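Local coordinates for protein endoglucanase (Mytilus edulis, PDB 1WC2) that hydrolyses internal beta-1,4-glucosidic linkages in soluble cellulose derivatives such as carboxymethylcellulose and also has expansin activity, at residues 1-6 / 76-81; 51-56 / 113-118; 94-99 / 165-170. All blocks are in the same frame, centred on the assembly; numbering follows the deposited sequence. Where two conformers were deposited one is given.

All three contacts tie a loop to a strand of the same double-psi beta-barrel, and each is partly buried. Contact 1 is the most peripheral: the N-terminal residues lie against strand 72-78, held by backbone hydrogen bonds and a lysine bonded to a carbonyl. Contacts 2 and 3 lie nearer the centre of the chain but on opposite sides of it. Strands 49-53 and 94-100, which carry them, are neighbours, and Ile99 packs on Ala52 and Tyr56. Contact 2 combines bridging waters with one direct amide bond and lies close to the probable proton donor Asp132, whereas contact 3, away from the active site, pairs one hydroxyl-to-carbonyl bond with methionine-proline packing. Thr76 of contact 1 packs on Ser94.

Contact 1 (1-6 / 76-81); sequences NQKCSG and TTTGGY
Asn1 and Tyr81 are joined backbone to backbone by a reciprocal pair of hydrogen bonds, Asn1 N to Tyr81 O and Tyr81 N to Asn1 O, each 2.9 Å long. Tyr81 N approaches Asn1 O from above the carbonyl plane, 53° out of it. Tyr81 CG lies between backbone N and carbonyl carbon (chi1 60°), and the ring presents one face to the chain terminus: Asn1 N sits 3.3 Å above its plane, over its centre. A protonated terminus would probably gain from the electron-rich face. The Asn1 amide stands nearly perpendicular to the ring, its OD1 3.6 Å from Tyr81 CE2. Glycine suits position 80, since Asn1 O comes within 3.1 Å of Gly80 CA on the side a side chain would take; Gly79 has a positive phi that favours glycine. The Lys3 chain bends at chi3 (71°), which turns CE toward the corner; NZ beyond it donates to Thr78 O at 2.8 Å and also forms a salt bridge with Glu91. Thr78 shapes the corner as an ST turn: its OG1 accepts from Gly80 N at 3.0 Å and is further bonded to Glu149. The chain turns a corner at Gly79, beside strand 148-155, whose Glu149 also takes the backbone N of Lys3 and Cys4, and Cys4, in a disulfide with Cys16, rests on Tyr11 of strand 10-11.

Contact 2 (51-56 / 113-118); sequences AASQMY and CNQGSQ
Ser53 faces Cys113 and Gln115 where strand 49-53 passes into helix 54-57. Its CB lies 3.8 Å from Cys113 CB and 3.3 Å from Gln115 OE1, a fit that suits a small residue, the Gln115 amide being held through NE2 by Tyr127 O. Ser53 OG lies between backbone N and carbonyl carbon (chi1 50°) and bonds to a water that also accepts from Tyr56 N, and to His130 N of strand 129-134. This strand pairing belongs to the double-psi beta-barrel of family 45 glycoside hydrolases. The disulfide of Cys113 with Cys103 ties the loop down, and the Cys113 side chain lies about 5 Å from that of Asp132, the probable proton donor. Gln54 turns its amide away to Lys62 O. Met55 points into the curve of the loop, where its flexible, unbranched chain suits a surface made of backbone: CB is 3.5 Å from Ser117 O and CG 3.4 Å from Gln115 O. Met55 was modelled in two conformers, so its exact path is less certain. A second water accepts from Met55 N at 2.9 Å and lies close to Cys113 O and Gln115 O. Met55 O takes Gln118 NE2 at 2.9 Å, nearly straight (161°) and in the carbonyl plane, and NE2 also bonds Gln67 OE1. Tyr56 CD1 meets Gln118 CG obliquely at 4.0 Å, and its ring stacks with His68.

Contact 3 (94-99 / 165-170); sequences SKTFMI and HRTPSN
Met98 and Pro168 pack where the loop before helix 170-173 lies over strand 94-100 of the double-psi beta-barrel, a strand hydrogen-bonded between 49-53 and 72-78. Starting at CB, the Met98 side chain first meets the pyrrolidine ring, with CB 4.0 Å from Pro168 CD. CG stands anti to the backbone N (chi1 180°), and the chain stays extended to SD. SD then passes beside Pro168 CB at 3.9 Å. At the tip the bend in chi3 (-77°) turns the methyl back toward the loop, and CE ends 3.8 Å from Pro168 CB and 3.5 Å from Pro168 O, with Ser169 O also nearby. A long, pliable thioether suits this slanting path across a rigid proline, which in turn gives an apolar surface without a backbone N-H to satisfy; Cys157 of helix 157-163 touches Met98 as well. One residue earlier in the loop, Thr167 adds the polar link: its OG1 donates to Thr96 O over 2.7 Å, tilted 28° from the carbonyl plane. That hydroxyl also accepts from a water which takes the N-H of Thr96, so both backbone polar groups of Thr96 are engaged through a single side chain. Threonine serves doubly, because its methyl also packs against the strand, CG2 to CG2 of Thr96 at 3.8 Å. Toward the start of the strand the like charges Lys95 NZ and Arg166 NH2 lie 4.1 Å apart, a proximity that Asp164 probably offsets, since its OD2 forms a salt bridge with each.

Contact 1 (1-6 / 76-81)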
ATOM      1  N   ASN A   1     -16.504   8.804  -6.687  1.00  9.56           N
ATOM      2  CA  ASN A   1     -16.050   9.896  -7.582  1.00  8.98           C
ATOM      3  C   ASN A   1     -14.571  10.222  -7.353  1.00  8.23           C
ATOM      4  O   ASN A   1     -14.133  10.319  -6.200  1.00  8.37           O
ATOM      5  CB  ASN A   1     -16.896  11.154  -7.339  1.00 10.21           C
ATOM      6  CG  ASN A   1     -16.863  11.610  -5.871  1.00 11.77           C
ATOM      7  OD1 ASN A   1     -17.089  10.812  -4.960  1.00 14.84           O
ATOM      8  ND2 ASN A   1     -16.561  12.890  -5.644  1.00 14.75           N
ATOM      9  N   GLN A   2     -13.819  10.404  -8.437  1.00  7.81           N
ATOM     10  CA  GLN A   2     -12.415  10.794  -8.342  1.00  8.12           C
ATOM     11  C   GLN A   2     -12.314  12.303  -8.106  1.00  8.59           C
ATOM     12  O   GLN A   2     -12.736  13.103  -8.946  1.00 10.19           O
ATOM     13  CB  GLN A   2     -11.656  10.405  -9.615  1.00  7.81           C
ATOM     14  CG  GLN A   2     -11.600   8.902  -9.862  1.00  8.23           C
ATOM     15  CD  GLN A   2     -10.805   8.575 -11.112  1.00  8.64           C
ATOM     16  OE1 GLN A   2     -11.336   8.574 -12.222  1.00 11.07           O
ATOM     17  NE2 GLN A   2      -9.524   8.333 -10.940  1.00  8.67           N
ATOM     18  N   LYS A   3     -11.761  12.687  -6.962  1.00  7.92           N
ATOM     19  CA  LYS A   3     -11.518  14.098  -6.649  1.00  8.41           C
ATOM     20  C   LYS A   3     -10.130  14.564  -7.094  1.00  8.19           C
ATOM     21  O   LYS A   3      -9.905  15.769  -7.237  1.00  9.40           O
ATOM     22  CB  LYS A   3     -11.712  14.360  -5.160  1.00  8.56           C
ATOM     23  CG  LYS A   3     -13.148  14.099  -4.686  1.00  9.57           C
ATOM     24  CD  LYS A   3     -13.335  14.272  -3.179  1.00 10.60           C
ATOM     25  CE  LYS A   3     -13.262  15.732  -2.746  1.00 11.92           C
ATOM     26  NZ  LYS A   3     -13.487  15.868  -1.277  1.00 12.37           N
ATOM     27  N   CYS A   4      -9.198  13.631  -7.290  1.00  7.78           N
ATOM     28  CA  CYS A   4      -7.893  13.949  -7.863  1.00  7.47           C
ATOM     29  C   CYS A   4      -8.035  14.153  -9.370  1.00  8.33           C
ATOM     30  O   CYS A   4      -8.903  13.535  -9.998  1.00  9.85           O
ATOM     31  CB  CYS A   4      -6.903  12.823  -7.591  1.00  7.62           C
ATOM     32  SG  CYS A   4      -6.678  12.419  -5.842  1.00  6.99           S
ATOM     33  N   SER A   5      -7.182  15.006  -9.934  1.00  8.48           N
ATOM     34  CA  SER A   5      -7.243  15.349 -11.360  1.00  9.86           C
ATOM     35  C   SER A   5      -5.844  15.547 -11.916  1.00  9.98           C
ATOM     36  O   SER A   5      -4.878  15.729 -11.176  1.00  9.98           O
ATOM     37  CB  SER A   5      -8.084  16.608 -11.591  1.00 11.40           C
ATOM     38  OG  SER A   5      -7.534  17.714 -10.937  1.00 13.72           O
ATOM     39  N   GLY A   6      -5.760  15.538 -13.238  1.00 11.24           N
ATOM     40  CA  GLY A   6      -4.505  15.682 -13.942  1.00 11.77           C
ATOM     41  C   GLY A   6      -3.818  14.352 -14.198  1.00 11.86           C
ATOM     42  O   GLY A   6      -4.314  13.287 -13.821  1.00 11.74           O
ATOM     43  N   THR A  76      -3.937   9.624   3.374  1.00  6.77           N
ATOM     44  CA  THR A  76      -5.010  10.512   3.818  1.00  7.05           C
ATOM     45  C   THR A  76      -6.145  10.459   2.800  1.00  6.38           C
ATOM     46  O   THR A  76      -5.915  10.641   1.603  1.00  7.19           O
ATOM     47  CB  THR A  76      -4.469  11.950   3.956  1.00  7.43           C
ATOM     48  OG1 THR A  76      -3.418  11.968   4.934  1.00  8.10           O
ATOM     49  CG2 THR A  76      -5.566  12.897   4.465  1.00  8.32           C
ATOM     50  N   THR A  77      -7.377  10.217   3.251  1.00  6.93           N
ATOM     51  CA  THR A  77      -8.496  10.102   2.316  1.00  7.02           C
ATOM     52  C   THR A  77      -8.852  11.463   1.729  1.00  7.00           C
ATOM     53  O   THR A  77      -8.831  12.487   2.426  1.00  7.66           O
ATOM     54  CB  THR A  77      -9.741   9.496   2.987  1.00  7.44           C
ATOM     55  OG1 THR A  77     -10.136  10.323   4.092  1.00  8.00           O
ATOM     56  CG2 THR A  77      -9.449   8.094   3.534  1.00  8.08           C
ATOM     57  N   THR A  78      -9.152  11.487   0.436  1.00  7.02           N
ATOM     58  CA  THR A  78      -9.643  12.698  -0.216  1.00  7.48           C
ATOM     59  C   THR A  78     -11.151  12.878  -0.040  1.00  8.33           C
ATOM     60  O   THR A  78     -11.661  13.983  -0.233  1.00  9.29           O
ATOM     61  CB  THR A  78      -9.373  12.678  -1.722  1.00  7.30           C
ATOM     62  OG1 THR A  78     -10.115  11.596  -2.307  1.00  7.54           O
ATOM     63  CG2 THR A  78      -7.882  12.471  -2.047  1.00  7.16           C
ATOM     64  N   GLY A  79     -11.849  11.795   0.300  1.00  8.35           N
ATOM     65  CA  GLY A  79     -13.298  11.732   0.247  1.00  9.39           C
ATOM     66  C   GLY A  79     -13.819  11.013  -0.996  1.00  9.19           C
ATOM     67  O   GLY A  79     -15.001  10.650  -1.045  1.00 11.61           O
ATOM     68  N   GLY A  80     -12.967  10.823  -2.007  1.00  8.46           N
ATOM     69  CA  GLY A  80     -13.352  10.175  -3.255  1.00  8.04           C
ATOM     70  C   GLY A  80     -13.026   8.691  -3.317  1.00  7.54           C
ATOM     71  O   GLY A  80     -12.535   8.095  -2.362  1.00  7.55           O
ATOM     72  N   TYR A  81     -13.312   8.114  -4.477  1.00  7.23           N
ATOM     73  CA  TYR A  81     -13.136   6.694  -4.753  1.00  7.13           C
ATOM     74  C   TYR A  81     -13.357   6.501  -6.261  1.00  6.71           C
ATOM     75  O   TYR A  81     -13.981   7.335  -6.913  1.00  7.48           O
ATOM     76  CB  TYR A  81     -14.113   5.840  -3.920  1.00  7.29           C
ATOM     77  CG  TYR A  81     -15.579   6.140  -4.174  1.00  8.28           C
ATOM     78  CD1 TYR A  81     -16.308   5.410  -5.118  1.00  9.58           C
ATOM     79  CD2 TYR A  81     -16.241   7.157  -3.486  1.00  9.38           C
ATOM     80  CE1 TYR A  81     -17.656   5.679  -5.366  1.00 11.18           C
ATOM     81  CE2 TYR A  81     -17.602   7.433  -3.733  1.00 11.04           C
ATOM     82  CZ  TYR A  81     -18.290   6.685  -4.667  1.00 11.60           C
ATOM     83  OH  TYR A  81     -19.623   6.938  -4.913  1.00 14.25           O
TER
HETATM   84  O   HOH W   1     -18.917   8.280  -7.924  1.00 14.66           O

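Contact 2 (51-56 / 113-118)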
ATOM      1  N   ALA A  51       0.777  -4.130  -0.254  1.00  6.04           N
ATOM      2  CA  ALA A  51       1.531  -4.523  -1.434  1.00  5.88           C
ATOM      3  C   ALA A  51       1.614  -3.311  -2.359  1.00  5.69           C
ATOM      4  O   ALA A  51       0.586  -2.749  -2.743  1.00  6.64           O
ATOM      5  CB  ALA A  51       0.854  -5.697  -2.137  1.00  6.42           C
ATOM      6  N   ALA A  52       2.829  -2.886  -2.708  1.00  5.60           N
ATOM      7  CA  ALA A  52       3.023  -1.723  -3.581  1.00  5.63           C
ATOM      8  C   ALA A  52       3.108  -2.118  -5.054  1.00  4.84           C
ATOM      9  O   ALA A  52       3.746  -3.113  -5.408  1.00  5.40           O
ATOM     10  CB  ALA A  52       4.297  -0.972  -3.191  1.00  6.28           C
ATOM     11  N   SER A  53       2.498  -1.308  -5.909  1.00  5.05           N
ATOM     12  CA  SER A  53       2.594  -1.474  -7.344  1.00  4.97           C
ATOM     13  C   SER A  53       4.074  -1.605  -7.762  1.00  5.05           C
ATOM     14  O   SER A  53       4.970  -0.968  -7.176  1.00  5.12           O
ATOM     15  CB  SER A  53       1.872  -0.316  -8.055  1.00  4.96           C
ATOM     16  OG  SER A  53       2.271   0.963  -7.569  1.00  5.27           O
ATOM     17  N   GLN A  54       4.321  -2.438  -8.781  1.00  5.02           N
ATOM     18  CA  GLN A  54       5.670  -2.906  -9.121  1.00  5.08           C
ATOM     19  C   GLN A  54       6.738  -1.821  -9.185  1.00  5.19           C
ATOM     20  O   GLN A  54       7.792  -1.962  -8.560  1.00  5.67           O
ATOM     21  CB  GLN A  54       5.645  -3.672 -10.456  1.00  5.50           C
ATOM     22  CG  GLN A  54       7.054  -4.041 -11.002  1.00  6.40           C
ATOM     23  CD  GLN A  54       7.780  -5.113 -10.176  1.00  6.46           C
ATOM     24  OE1 GLN A  54       7.441  -6.301 -10.270  1.00  6.89           O
ATOM     25  NE2 GLN A  54       8.779  -4.708  -9.385  1.00  7.29           N
ATOM     26  N   MET A  55       6.530  -0.777  -9.971  1.00  5.32           N
ATOM     27  CA  MET A  55       7.626   0.179 -10.161  1.00  6.04           C
ATOM     28  C   MET A  55       7.952   0.973  -8.889  1.00  5.53           C
ATOM     29  O   MET A  55       9.097   1.402  -8.705  1.00  6.66           O
ATOM     30  CB  MET A  55       7.320   1.134 -11.315  0.50  6.17           C
ATOM     31  CG  MET A  55       7.626   0.562 -12.676  0.50  7.19           C
ATOM     32  SD  MET A  55       9.404   0.351 -12.903  0.50  9.60           S
ATOM     33  CE  MET A  55      10.005   1.763 -12.794  0.50  4.21           C
ATOM     34  N   TYR A  56       6.976   1.140  -7.994  1.00  5.58           N
ATOM     35  CA  TYR A  56       7.263   1.700  -6.671  1.00  5.62           C
ATOM     36  C   TYR A  56       7.940   0.693  -5.734  1.00  5.77           C
ATOM     37  O   TYR A  56       8.886   1.034  -5.005  1.00  6.47           O
ATOM     38  CB  TYR A  56       6.008   2.302  -5.996  1.00  5.63           C
ATOM     39  CG  TYR A  56       6.429   3.192  -4.833  1.00  5.68           C
ATOM     40  CD1 TYR A  56       6.884   4.492  -5.065  1.00  6.45           C
ATOM     41  CD2 TYR A  56       6.477   2.720  -3.518  1.00  5.99           C
ATOM     42  CE1 TYR A  56       7.354   5.296  -4.039  1.00  7.42           C
ATOM     43  CE2 TYR A  56       6.944   3.531  -2.471  1.00  6.86           C
ATOM     44  CZ  TYR A  56       7.379   4.820  -2.750  1.00  6.89           C
ATOM     45  OH  TYR A  56       7.870   5.645  -1.749  1.00  7.97           O
ATOM     46  N   CYS A 113      -1.748  -1.672 -11.158  1.00  5.97           N
ATOM     47  CA  CYS A 113      -0.330  -1.734 -10.766  1.00  6.02           C
ATOM     48  C   CYS A 113       0.607  -1.647 -11.965  1.00  6.14           C
ATOM     49  O   CYS A 113       1.786  -2.018 -11.884  1.00  7.05           O
ATOM     50  CB  CYS A 113      -0.077  -2.997  -9.941  1.00  6.60           C
ATOM     51  SG  CYS A 113      -0.977  -2.880  -8.369  1.00  7.70           S
ATOM     52  N   ASN A 114       0.085  -1.076 -13.046  1.00  6.05           N
ATOM     53  CA  ASN A 114       0.742  -1.029 -14.354  1.00  6.75           C
ATOM     54  C   ASN A 114       1.465   0.292 -14.672  1.00  6.07           C
ATOM     55  O   ASN A 114       1.749   0.570 -15.836  1.00  6.97           O
ATOM     56  CB  ASN A 114      -0.290  -1.349 -15.461  1.00  7.08           C
ATOM     57  CG  ASN A 114      -1.382  -0.293 -15.569  1.00  7.45           C
ATOM     58  OD1 ASN A 114      -2.010   0.089 -14.559  1.00  7.84           O
ATOM     59  ND2 ASN A 114      -1.630   0.179 -16.792  1.00  9.04           N
ATOM     60  N   GLN A 115       1.796   1.095 -13.664  1.00  5.50           N
ATOM     61  CA  GLN A 115       2.597   2.303 -13.898  1.00  5.52           C
ATOM     62  C   GLN A 115       3.912   1.915 -14.567  1.00  5.84           C
ATOM     63  O   GLN A 115       4.553   0.961 -14.165  1.00  6.77           O
ATOM     64  CB  GLN A 115       2.910   3.015 -12.583  1.00  5.55           C
ATOM     65  CG  GLN A 115       1.707   3.545 -11.791  1.00  5.69           C
ATOM     66  CD  GLN A 115       0.980   2.512 -10.920  1.00  4.83           C
ATOM     67  OE1 GLN A 115       1.336   1.319 -10.897  1.00  5.76           O
ATOM     68  NE2 GLN A 115      -0.040   2.979 -10.190  1.00  5.70           N
ATOM     69  N   GLY A 116       4.346   2.700 -15.547  1.00  6.20           N
ATOM     70  CA  GLY A 116       5.566   2.417 -16.287  1.00  6.52           C
ATOM     71  C   GLY A 116       6.865   2.874 -15.646  1.00  6.47           C
ATOM     72  O   GLY A 116       7.949   2.456 -16.068  1.00  7.53           O
ATOM     73  N   SER A 117       6.766   3.722 -14.629  1.00  6.26           N
ATOM     74  CA  SER A 117       7.925   4.302 -13.947  1.00  6.25           C
ATOM     75  C   SER A 117       7.602   4.456 -12.462  1.00  6.05           C
ATOM     76  O   SER A 117       6.433   4.399 -12.061  1.00  6.05           O
ATOM     77  CB  SER A 117       8.280   5.649 -14.587  1.00  6.98           C
ATOM     78  OG  SER A 117       7.154   6.510 -14.585  1.00  8.39           O
ATOM     79  N   GLN A 118       8.635   4.647 -11.646  1.00  6.30           N
ATOM     80  CA  GLN A 118       8.452   4.740 -10.193  1.00  6.61           C
ATOM     81  C   GLN A 118       7.648   5.965  -9.794  1.00  6.44           C
ATOM     82  O   GLN A 118       6.799   5.885  -8.895  1.00  7.10           O
ATOM     83  CB  GLN A 118       9.793   4.723  -9.455  1.00  7.19           C
ATOM     84  CG  GLN A 118       9.626   4.742  -7.924  1.00  8.03           C
ATOM     85  CD  GLN A 118      10.835   4.238  -7.159  1.00  8.55           C
ATOM     86  OE1 GLN A 118      11.669   5.032  -6.703  1.00  9.57           O
ATOM     87  NE2 GLN A 118      10.943   2.927  -7.013  1.00  9.63           N
TER
HETATM   88  O   HOH W   2       4.264   1.399  -9.354  1.00  6.29           O
HETATM   89  O   HOH W   3       4.192  -0.377 -11.710  1.00  8.94           O

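Contact 3 (94-99 / 165-170)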
ATOM      1  N   SER A  94      -6.803   9.221   8.192  1.00  9.68           N
ATOM      2  CA  SER A  94      -5.452   8.798   7.846  1.00  9.56           C
ATOM      3  C   SER A  94      -4.896   7.674   8.709  0.50  9.19           C
ATOM      4  O   SER A  94      -5.030   7.695   9.941  0.50  9.90           O
ATOM      5  CB  SER A  94      -4.482   9.980   7.904  0.50  9.97           C
ATOM      6  OG  SER A  94      -4.229  10.371   9.240  0.50 11.02           O
ATOM      7  N   LYS A  95      -4.221   6.739   8.043  1.00  8.41           N
ATOM      8  CA  LYS A  95      -3.488   5.663   8.696  1.00  7.97           C
ATOM      9  C   LYS A  95      -2.203   5.423   7.897  1.00  7.43           C
ATOM     10  O   LYS A  95      -2.116   5.797   6.717  1.00  7.33           O
ATOM     11  CB  LYS A  95      -4.303   4.359   8.745  1.00  8.73           C
ATOM     12  CG  LYS A  95      -5.513   4.359   9.684  1.00  9.37           C
ATOM     13  CD  LYS A  95      -5.133   4.533  11.144  1.00 10.06           C
ATOM     14  CE  LYS A  95      -6.339   4.378  12.070  1.00 10.83           C
ATOM     15  NZ  LYS A  95      -6.018   4.724  13.478  1.00 11.84           N
ATOM     16  N   THR A  96      -1.236   4.772   8.533  1.00  7.32           N
ATOM     17  CA  THR A  96       0.058   4.479   7.930  1.00  6.87           C
ATOM     18  C   THR A  96       0.229   2.968   7.714  1.00  6.72           C
ATOM     19  O   THR A  96      -0.054   2.157   8.615  1.00  7.57           O
ATOM     20  CB  THR A  96       1.173   5.043   8.823  1.00  7.27           C
ATOM     21  OG1 THR A  96       1.123   6.475   8.816  1.00  8.22           O
ATOM     22  CG2 THR A  96       2.567   4.678   8.309  1.00  7.40           C
ATOM     23  N   PHE A  97       0.716   2.609   6.527  1.00  6.58           N
ATOM     24  CA  PHE A  97       0.869   1.229   6.088  1.00  6.56           C
ATOM     25  C   PHE A  97       2.332   0.944   5.784  1.00  6.70           C
ATOM     26  O   PHE A  97       2.992   1.713   5.088  1.00  7.72           O
ATOM     27  CB  PHE A  97       0.013   0.973   4.836  1.00  6.75           C
ATOM     28  CG  PHE A  97      -1.461   1.177   5.066  1.00  6.73           C
ATOM     29  CD1 PHE A  97      -2.002   2.455   5.067  1.00  7.90           C
ATOM     30  CD2 PHE A  97      -2.304   0.101   5.303  1.00  7.86           C
ATOM     31  CE1 PHE A  97      -3.350   2.663   5.320  1.00  8.61           C
ATOM     32  CE2 PHE A  97      -3.664   0.306   5.547  1.00  8.66           C
ATOM     33  CZ  PHE A  97      -4.183   1.588   5.556  1.00  9.29           C
ATOM     34  N   MET A  98       2.846  -0.179   6.269  1.00  6.55           N
ATOM     35  CA  MET A  98       4.181  -0.647   5.884  1.00  6.66           C
ATOM     36  C   MET A  98       4.104  -1.492   4.611  1.00  6.26           C
ATOM     37  O   MET A  98       3.286  -2.421   4.537  1.00  6.66           O
ATOM     38  CB  MET A  98       4.810  -1.485   6.997  1.00  6.97           C
ATOM     39  CG  MET A  98       6.207  -2.002   6.634  1.00  7.77           C
ATOM     40  SD  MET A  98       7.000  -2.952   7.960  1.00  8.48           S
ATOM     41  CE  MET A  98       7.515  -1.584   9.066  1.00  8.23           C
ATOM     42  N   ILE A  99       4.971  -1.202   3.637  1.00  5.83           N
ATOM     43  CA  ILE A  99       5.076  -2.036   2.441  1.00  6.18           C
ATOM     44  C   ILE A  99       5.771  -3.353   2.822  1.00  6.13           C
ATOM     45  O   ILE A  99       6.937  -3.354   3.229  1.00  6.92           O
ATOM     46  CB  ILE A  99       5.846  -1.307   1.311  1.00  6.24           C
ATOM     47  CG1 ILE A  99       5.052  -0.081   0.833  1.00  6.29           C
ATOM     48  CG2 ILE A  99       6.144  -2.260   0.158  1.00  6.61           C
ATOM     49  CD1 ILE A  99       5.840   0.866  -0.077  1.00  6.91           C
ATOM     50  N   HIS A 165      -0.778   0.755  17.009  1.00 10.37           N
ATOM     51  CA  HIS A 165       0.151  -0.360  17.044  1.00 10.71           C
ATOM     52  C   HIS A 165       0.007  -1.281  15.830  1.00 10.21           C
ATOM     53  O   HIS A 165       0.907  -2.059  15.565  1.00 10.47           O
ATOM     54  CB  HIS A 165       0.013  -1.162  18.344  1.00 11.63           C
ATOM     55  CG  HIS A 165       0.332  -0.381  19.584  1.00 14.01           C
ATOM     56  ND1 HIS A 165      -0.138  -0.746  20.830  1.00 17.49           N
ATOM     57  CD2 HIS A 165       1.071   0.739  19.776  1.00 14.87           C
ATOM     58  CE1 HIS A 165       0.286   0.123  21.731  1.00 18.59           C
ATOM     59  NE2 HIS A 165       1.029   1.029  21.121  1.00 17.21           N
ATOM     60  N   ARG A 166      -1.111  -1.194  15.107  1.00 10.22           N
ATOM     61  CA  ARG A 166      -1.290  -1.973  13.881  1.00  9.89           C
ATOM     62  C   ARG A 166      -0.297  -1.575  12.792  1.00  8.97           C
ATOM     63  O   ARG A 166      -0.004  -2.378  11.941  1.00  9.18           O
ATOM     64  CB  ARG A 166      -2.733  -1.873  13.365  1.00 10.04           C
ATOM     65  CG  ARG A 166      -3.741  -2.609  14.239  1.00 10.12           C
ATOM     66  CD  ARG A 166      -5.189  -2.395  13.843  1.00 10.41           C
ATOM     67  NE  ARG A 166      -5.595  -0.997  13.997  1.00  9.73           N
ATOM     68  CZ  ARG A 166      -6.818  -0.535  13.747  1.00 10.47           C
ATOM     69  NH1 ARG A 166      -7.790  -1.352  13.363  1.00 10.93           N
ATOM     70  NH2 ARG A 166      -7.084   0.755  13.912  1.00 10.38           N
ATOM     71  N   THR A 167       0.199  -0.335  12.802  1.00  8.71           N
ATOM     72  CA  THR A 167       1.301   0.029  11.890  1.00  8.73           C
ATOM     73  C   THR A 167       2.577  -0.601  12.438  1.00  8.67           C
ATOM     74  O   THR A 167       2.973  -0.248  13.550  1.00  8.73           O
ATOM     75  CB  THR A 167       1.482   1.553  11.834  1.00  9.11           C
ATOM     76  OG1 THR A 167       0.309   2.180  11.287  1.00  9.77           O
ATOM     77  CG2 THR A 167       2.650   1.953  10.924  1.00  9.70           C
ATOM     78  N   PRO A 168       3.226  -1.522  11.727  1.00  8.08           N
ATOM     79  CA  PRO A 168       4.446  -2.145  12.262  1.00  8.44           C
ATOM     80  C   PRO A 168       5.581  -1.155  12.518  1.00  8.68           C
ATOM     81  O   PRO A 168       5.741  -0.175  11.795  1.00  8.60           O
ATOM     82  CB  PRO A 168       4.832  -3.152  11.175  1.00  8.29           C
ATOM     83  CG  PRO A 168       3.555  -3.431  10.468  1.00  8.15           C
ATOM     84  CD  PRO A 168       2.878  -2.088  10.411  1.00  7.98           C
ATOM     85  N   SER A 169       6.373  -1.443  13.544  1.00  9.31           N
ATOM     86  CA  SER A 169       7.584  -0.693  13.854  1.00  9.67           C
ATOM     87  C   SER A 169       8.767  -1.105  12.974  1.00  9.32           C
ATOM     88  O   SER A 169       8.767  -2.166  12.338  1.00  9.31           O
ATOM     89  CB  SER A 169       7.959  -0.925  15.321  1.00 10.16           C
ATOM     90  OG  SER A 169       8.324  -2.277  15.496  1.00 11.73           O
ATOM     91  N   ASN A 170       9.802  -0.280  12.962  1.00  9.51           N
ATOM     92  CA  ASN A 170      11.045  -0.651  12.303  1.00 10.50           C
ATOM     93  C   ASN A 170      11.655  -1.938  12.881  1.00 10.75           C
ATOM     94  O   ASN A 170      12.207  -2.744  12.140  1.00 10.95           O
ATOM     95  CB  ASN A 170      12.051   0.501  12.347  1.00 10.95           C
ATOM     96  CG  ASN A 170      11.612   1.697  11.499  1.00 11.80           C
ATOM     97  OD1 ASN A 170      11.134   1.535  10.367  1.00 13.41           O
ATOM     98  ND2 ASN A 170      11.760   2.902  12.043  1.00 13.73           N
TER
HETATM   99  O   HOH W   4      -1.601   4.180  11.384  1.00 11.18           O